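Local coordinates for protein squalene synthase HpnC (Alicyclobacillus acidocaldarius subsp. acidocaldarius, PDB 4HD1) that probably joins isoprenoid diphosphates head to head on the route to squalene, as an all-helical member of the squalene/phytoene synthase family, at residues L92-T95 against I96-N100; R203-D207 against G208-C212. One frame throughout, in Å; residues are numbered along the deposited sequence.

Contact 1. Residues L92-T95 against I96-N100; sequences LQFT and IATCN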
ATOM      1  N   LEU A  92     -18.065   2.847   4.166  1.00 58.75           N
ATOM      2  CA  LEU A  92     -16.887   3.042   5.015  1.00 59.80           C
ATOM      3  C   LEU A  92     -17.260   3.415   6.456  1.00 61.17           C
ATOM      4  O   LEU A  92     -16.674   2.892   7.405  1.00 60.21           O
ATOM      5  CB  LEU A  92     -15.923   4.079   4.424  1.00 58.95           C
ATOM      6  CG  LEU A  92     -14.507   4.072   5.018  1.00 58.90           C
ATOM      7  CD1 LEU A  92     -13.769   2.792   4.647  1.00 55.92           C
ATOM      8  CD2 LEU A  92     -13.715   5.295   4.574  1.00 57.13           C
ATOM      9  N   GLN A  93     -18.234   4.312   6.596  1.00 60.18           N
ATOM     10  CA  GLN A  93     -18.797   4.730   7.885  1.00 61.79           C
ATOM     11  C   GLN A  93     -19.245   3.555   8.766  1.00 60.72           C
ATOM     12  O   GLN A  93     -18.973   3.529   9.970  1.00 58.59           O
ATOM     13  CB  GLN A  93     -19.991   5.637   7.620  1.00 62.71           C
ATOM     14  CG  GLN A  93     -20.470   6.467   8.784  1.00 65.58           C
ATOM     15  CD  GLN A  93     -21.435   7.541   8.318  1.00 70.43           C
ATOM     16  OE1 GLN A  93     -21.073   8.708   8.225  1.00 76.58           O
ATOM     17  NE2 GLN A  93     -22.660   7.143   7.989  1.00 63.84           N
ATOM     18  N   PHE A  94     -19.941   2.599   8.160  1.00 58.30           N
ATOM     19  CA  PHE A  94     -20.335   1.387   8.857  1.00 59.13           C
ATOM     20  C   PHE A  94     -19.102   0.570   9.241  1.00 60.14           C
ATOM     21  O   PHE A  94     -18.968   0.155  10.396  1.00 62.03           O
ATOM     22  CB  PHE A  94     -21.287   0.552   8.006  1.00 57.56           C
ATOM     23  CG  PHE A  94     -21.762  -0.695   8.689  1.00 58.81           C
ATOM     24  CD1 PHE A  94     -22.661  -0.621   9.760  1.00 59.93           C
ATOM     25  CD2 PHE A  94     -21.310  -1.944   8.277  1.00 58.31           C
ATOM     26  CE1 PHE A  94     -23.103  -1.772  10.404  1.00 60.06           C
ATOM     27  CE2 PHE A  94     -21.753  -3.099   8.915  1.00 59.57           C
ATOM     28  CZ  PHE A  94     -22.646  -3.014   9.980  1.00 60.36           C
ATOM     29  N   THR A  95     -18.211   0.362   8.272  1.00 57.93           N
ATOM     30  CA  THR A  95     -16.943  -0.334   8.495  1.00 59.18           C
ATOM     31  C   THR A  95     -16.106   0.300   9.619  1.00 61.06           C
ATOM     32  O   THR A  95     -15.677  -0.406  10.530  1.00 61.36           O
ATOM     33  CB  THR A  95     -16.130  -0.450   7.189  1.00 57.98           C
ATOM     34  OG1 THR A  95     -16.811  -1.330   6.282  1.00 55.63           O
ATOM     35  CG2 THR A  95     -14.735  -0.988   7.461  1.00 57.18           C
ATOM     36  N   ILE A  96     -15.891   1.618   9.559  1.00 61.87           N
ATOM     37  CA  ILE A  96     -15.180   2.337  10.621  1.00 62.72           C
ATOM     38  C   ILE A  96     -15.728   1.911  11.981  1.00 63.71           C
ATOM     39  O   ILE A  96     -14.971   1.500  12.861  1.00 64.05           O
ATOM     40  CB  ILE A  96     -15.335   3.883  10.538  1.00 62.43           C
ATOM     41  CG1 ILE A  96     -14.912   4.471   9.175  1.00 62.03           C
ATOM     42  CG2 ILE A  96     -14.629   4.566  11.708  1.00 59.01           C
ATOM     43  CD1 ILE A  96     -13.509   4.158   8.740  1.00 63.66           C
ATOM     44  N   ALA A  97     -17.046   2.013  12.140  1.00 63.39           N
ATOM     45  CA  ALA A  97     -17.695   1.785  13.427  1.00 65.68           C
ATOM     46  C   ALA A  97     -17.657   0.316  13.858  1.00 66.28           C
ATOM     47  O   ALA A  97     -17.310   0.018  14.995  1.00 68.49           O
ATOM     48  CB  ALA A  97     -19.125   2.310  13.404  1.00 62.61           C
ATOM     49  N   THR A  98     -17.995  -0.584  12.936  1.00 65.70           N
ATOM     50  CA  THR A  98     -18.062  -2.017  13.206  1.00 64.87           C
ATOM     51  C   THR A  98     -16.701  -2.600  13.591  1.00 65.22           C
ATOM     52  O   THR A  98     -16.619  -3.441  14.477  1.00 62.44           O
ATOM     53  CB  THR A  98     -18.630  -2.778  11.988  1.00 65.79           C
ATOM     54  OG1 THR A  98     -19.830  -2.135  11.554  1.00 65.59           O
ATOM     55  CG2 THR A  98     -18.953  -4.225  12.336  1.00 61.84           C
ATOM     56  N   CYS A  99     -15.641  -2.148  12.925  1.00 65.80           N
ATOM     57  CA  CYS A  99     -14.299  -2.681  13.164  1.00 65.11           C
ATOM     58  C   CYS A  99     -13.478  -1.802  14.100  1.00 65.06           C
ATOM     59  O   CYS A  99     -12.319  -2.102  14.376  1.00 64.72           O
ATOM     60  CB  CYS A  99     -13.555  -2.870  11.842  1.00 61.16           C
ATOM     61  SG  CYS A  99     -14.403  -3.965  10.687  1.00 56.19           S
ATOM     62  N   ASN A 100     -14.093  -0.727  14.588  1.00 66.92           N
ATOM     63  CA  ASN A 100     -13.416   0.267  15.423  1.00 72.84           C
ATOM     64  C   ASN A 100     -12.070   0.732  14.843  1.00 72.72           C
ATOM     65  O   ASN A 100     -11.045   0.682  15.516  1.00 77.01           O
ATOM     66  CB  ASN A 100     -13.255  -0.242  16.865  1.00 76.25           C
ATOM     67  CG  ASN A 100     -12.947   0.876  17.848  1.00 84.33           C
ATOM     68  OD1 ASN A 100     -13.551   1.951  17.801  1.00 91.78           O
ATOM     69  ND2 ASN A 100     -11.999   0.629  18.743  1.00 84.98           N
TER
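Phe94 and Thr98 lie one helical turn apart, and the Thr98 side chain reaches the Phe94 ring through OG1. Followed outward from its backbone, Thr98 first brings CB to 3.4 Å from Phe94 O, the carbonyl oxygen four residues back. Its CG2 is anti to the backbone N, while a chi1 of -49° puts OG1 beside that N, on the side where Phe94 O of the preceding turn lies. There OG1 does two things. It donates to Phe94 O at 2.7 Å, arriving 49° out of the carbonyl plane. The backbone Thr98 N reaches the same Phe94 O at 2.8 Å, nearly along the C=O direction. Phe94 O is thus gripped by two donors of one residue. The hydroxyl oxygen also stands over the centre of the Phe94 ring, 3.2 Å above its plane, with all six ring carbons at similar distances. The ring comes to lie face-on to that oxygen because CG is anti to the backbone N (chi1 -178°), beside the carbonyl carbon.

The segment closes helix 87-99, in the all-alpha fold of the squalene/phytoene synthase family. Bonds from Ile96 N to Leu92 O, Ala97 N to Gln93 O and Cys99 N to Thr95 O continue the i to i+4 pattern. Asn100, with positive phi, then leaves the helix in a Schellman motif, its N bonding weakly to Ala97 O at 3.3 Å.

On another flank, Leu92 CG touches Ile96 CD1 at 3.9 Å. Leu92 packs on Leu76 of helix 65-81 and also on Phe50 of helix 41-56, Ile96 on Phe80. Buried Thr95 turns its OG1 to His43 and Ser46 of helix 41-56, while the Phe94 ring packs on Phe15 of helix 12-25.

Contact 2. Residues R203-D207 against G208-C212; sequences RRATD and GVRRC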
ATOM      1  N   ARG A 203      19.476   4.454 -18.116  1.00107.17           N
ATOM      2  CA  ARG A 203      19.167   3.014 -18.066  1.00111.25           C
ATOM      3  C   ARG A 203      20.404   2.106 -18.124  1.00111.94           C
ATOM      4  O   ARG A 203      20.373   1.024 -18.749  1.00118.98           O
ATOM      5  CB  ARG A 203      18.143   2.644 -19.155  1.00110.57           C
ATOM      6  CG  ARG A 203      16.843   3.448 -19.059  1.00109.52           C
ATOM      7  CD  ARG A 203      15.890   3.206 -20.224  1.00110.54           C
ATOM      8  NE  ARG A 203      15.139   1.960 -20.081  1.00117.01           N
ATOM      9  CZ  ARG A 203      15.369   0.857 -20.787  1.00118.77           C
ATOM     10  NH1 ARG A 203      16.332   0.832 -21.701  1.00116.93           N
ATOM     11  NH2 ARG A 203      14.632  -0.223 -20.586  1.00118.89           N
ATOM     12  N   ARG A 204      21.491   2.571 -17.472  1.00111.65           N
ATOM     13  CA  ARG A 204      22.756   1.848 -17.445  1.00115.25           C
ATOM     14  C   ARG A 204      22.864   1.026 -16.176  1.00115.25           C
ATOM     15  O   ARG A 204      22.866   1.576 -15.072  1.00116.67           O
ATOM     16  CB  ARG A 204      23.934   2.815 -17.503  1.00115.63           C
ATOM     17  CG  ARG A 204      24.239   3.388 -18.873  1.00119.61           C
ATOM     18  CD  ARG A 204      25.543   4.171 -18.822  1.00125.37           C
ATOM     19  NE  ARG A 204      25.473   5.276 -17.866  1.00122.20           N
ATOM     20  CZ  ARG A 204      25.400   6.560 -18.201  1.00120.45           C
ATOM     21  NH1 ARG A 204      25.401   6.921 -19.479  1.00107.47           N
ATOM     22  NH2 ARG A 204      25.335   7.490 -17.255  1.00119.95           N
ATOM     23  N   ALA A 205      22.961  -0.290 -16.336  1.00101.07           N
ATOM     24  CA  ALA A 205      23.126  -1.184 -15.201  1.00100.75           C
ATOM     25  C   ALA A 205      24.604  -1.391 -14.902  1.00100.91           C
ATOM     26  O   ALA A 205      25.145  -2.480 -15.105  1.00 97.66           O
ATOM     27  CB  ALA A 205      22.433  -2.510 -15.459  1.00 96.68           C
ATOM     28  N   THR A 206      25.254  -0.333 -14.419  1.00102.43           N
ATOM     29  CA  THR A 206      26.664  -0.400 -14.039  1.00106.83           C
ATOM     30  C   THR A 206      26.804  -1.275 -12.797  1.00107.79           C
ATOM     31  O   THR A 206      25.803  -1.662 -12.193  1.00106.81           O
ATOM     32  CB  THR A 206      27.264   0.999 -13.769  1.00104.59           C
ATOM     33  OG1 THR A 206      26.642   1.578 -12.617  1.00105.88           O
ATOM     34  CG2 THR A 206      27.070   1.922 -14.972  1.00 91.46           C
ATOM     35  N   ASP A 207      28.042  -1.592 -12.430  1.00111.41           N
ATOM     36  CA  ASP A 207      28.319  -2.358 -11.215  1.00117.14           C
ATOM     37  C   ASP A 207      27.814  -1.651  -9.959  1.00112.46           C
ATOM     38  O   ASP A 207      27.346  -2.302  -9.027  1.00111.68           O
ATOM     39  CB  ASP A 207      29.816  -2.668 -11.092  1.00124.99           C
ATOM     40  CG  ASP A 207      30.203  -3.972 -11.776  1.00133.08           C
ATOM     41  OD1 ASP A 207      29.330  -4.850 -11.948  1.00129.46           O
ATOM     42  OD2 ASP A 207      31.389  -4.127 -12.133  1.00134.64           O
ATOM     43  N   GLY A 208      27.907  -0.323  -9.947  1.00109.55           N
ATOM     44  CA  GLY A 208      27.387   0.490  -8.850  1.00112.30           C
ATOM     45  C   GLY A 208      25.879   0.373  -8.734  1.00106.16           C
ATOM     46  O   GLY A 208      25.345   0.173  -7.637  1.00100.32           O
ATOM     47  N   VAL A 209      25.201   0.493  -9.875  1.00104.06           N
ATOM     48  CA  VAL A 209      23.750   0.328  -9.962  1.00104.82           C
ATOM     49  C   VAL A 209      23.320  -1.035  -9.418  1.00103.10           C
ATOM     50  O   VAL A 209      22.441  -1.110  -8.562  1.00 96.42           O
ATOM     51  CB  VAL A 209      23.240   0.524 -11.411  1.00107.29           C
ATOM     52  CG1 VAL A 209      21.803   0.040 -11.567  1.00101.16           C
ATOM     53  CG2 VAL A 209      23.347   1.985 -11.819  1.00111.00           C
ATOM     54  N   ARG A 210      23.964  -2.097  -9.904  1.00101.99           N
ATOM     55  CA  ARG A 210      23.640  -3.471  -9.510  1.00 99.92           C
ATOM     56  C   ARG A 210      23.858  -3.727  -8.017  1.00 96.52           C
ATOM     57  O   ARG A 210      23.061  -4.422  -7.383  1.00 95.10           O
ATOM     58  CB  ARG A 210      24.429  -4.473 -10.355  1.00 95.28           C
ATOM     59  CG  ARG A 210      23.945  -4.575 -11.794  1.00 95.98           C
ATOM     60  CD  ARG A 210      24.934  -5.334 -12.662  1.00103.40           C
ATOM     61  NE  ARG A 210      24.512  -5.378 -14.063  1.00109.30           N
ATOM     62  CZ  ARG A 210      23.853  -6.389 -14.628  1.00109.37           C
ATOM     63  NH1 ARG A 210      23.531  -7.467 -13.922  1.00110.68           N
ATOM     64  NH2 ARG A 210      23.516  -6.326 -15.910  1.00 99.93           N
ATOM     65  N   ARG A 211      24.927  -3.154  -7.465  1.00 94.72           N
ATOM     66  CA  ARG A 211      25.216  -3.252  -6.033  1.00 96.32           C
ATOM     67  C   ARG A 211      24.224  -2.463  -5.183  1.00 94.26           C
ATOM     68  O   ARG A 211      23.902  -2.868  -4.068  1.00 98.64           O
ATOM     69  CB  ARG A 211      26.642  -2.797  -5.728  1.00100.78           C
ATOM     70  CG  ARG A 211      27.698  -3.846  -6.025  1.00110.39           C
ATOM     71  CD  ARG A 211      29.082  -3.392  -5.591  1.00116.66           C
ATOM     72  NE  ARG A 211      30.081  -4.430  -5.834  1.00127.02           N
ATOM     73  CZ  ARG A 211      30.763  -4.577  -6.968  1.00135.78           C
ATOM     74  NH1 ARG A 211      30.572  -3.746  -7.989  1.00130.90           N
ATOM     75  NH2 ARG A 211      31.645  -5.561  -7.084  1.00132.86           N
ATOM     76  N   CYS A 212      23.746  -1.341  -5.712  1.00 91.76           N
ATOM     77  CA  CYS A 212      22.738  -0.539  -5.022  1.00 90.77           C
ATOM     78  C   CYS A 212      21.381  -1.243  -4.958  1.00 86.05           C
ATOM     79  O   CYS A 212      20.734  -1.257  -3.906  1.00 83.22           O
ATOM     80  CB  CYS A 212      22.583   0.825  -5.682  1.00 89.66           C
ATOM     81  SG  CYS A 212      21.272   1.810  -4.931  1.00 88.52           S
TER
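A helix N-cap organises this contact, where the loop after helix 197-201 enters helix 207-227. Thr206 occupies the cap position: its OG1 accepts from Val209 N at 3.3 Å, with an N-H...O angle of 169°. A chi1 of 66° sets the hydroxyl between the backbone N and the carbonyl carbon, from where it can reach that amide. Val209 answers with CG2, which packs 3.4 Å from the same OG1 and 3.3 Å from Arg204 O.

Further into the helix, Arg210 N donates to Thr206 O and Arg211 N to Asp207 O, backbone bonds of the first turn. Arg210 then runs back over the turn, extended from CG to NE, and its NE donates to Ala205 O at 3.1 Å. That oxygen lies in the guanidinium plane, although NE approaches from 38° outside the carbonyl plane. NH1 makes a weak bond to Gly260 O.

Arg211 NH1 lies edge-on, 3.4 Å from Asp207 CB, but 4.2 Å from Asp207 OD2, beyond salt-bridge range. The acceptors here, Thr206 OG1 and the carbonyl oxygens of Ala205, Thr206 and Asp207, are all neutral; one donor, Arg210 NE, belongs to a charged group. The Asp207 carboxylate, near the positive end of the helix dipole, would probably add a favourable electrostatic term.

Overall arrangement
Both contacts are local and sit at opposite ends of helices: contact 1 finishes helix 87-99, contact 2 starts helix 207-227. They share no element, lie on opposite sides of the chain's centre with centres about 47 Å apart, and do not touch. Contact 1 is partly buried, its leucine, isoleucine and phenylalanine facing neighbouring helices and the N-terminal segment; contact 2 is a surface contact with Val209 as its buried member. A threonine hydroxyl is central to each, but in reverse roles: at 92-100 it donates to a carbonyl, at 203-212 it accepts from an amide. Arginines and an aspartate give the second site a charged character that the first lacks.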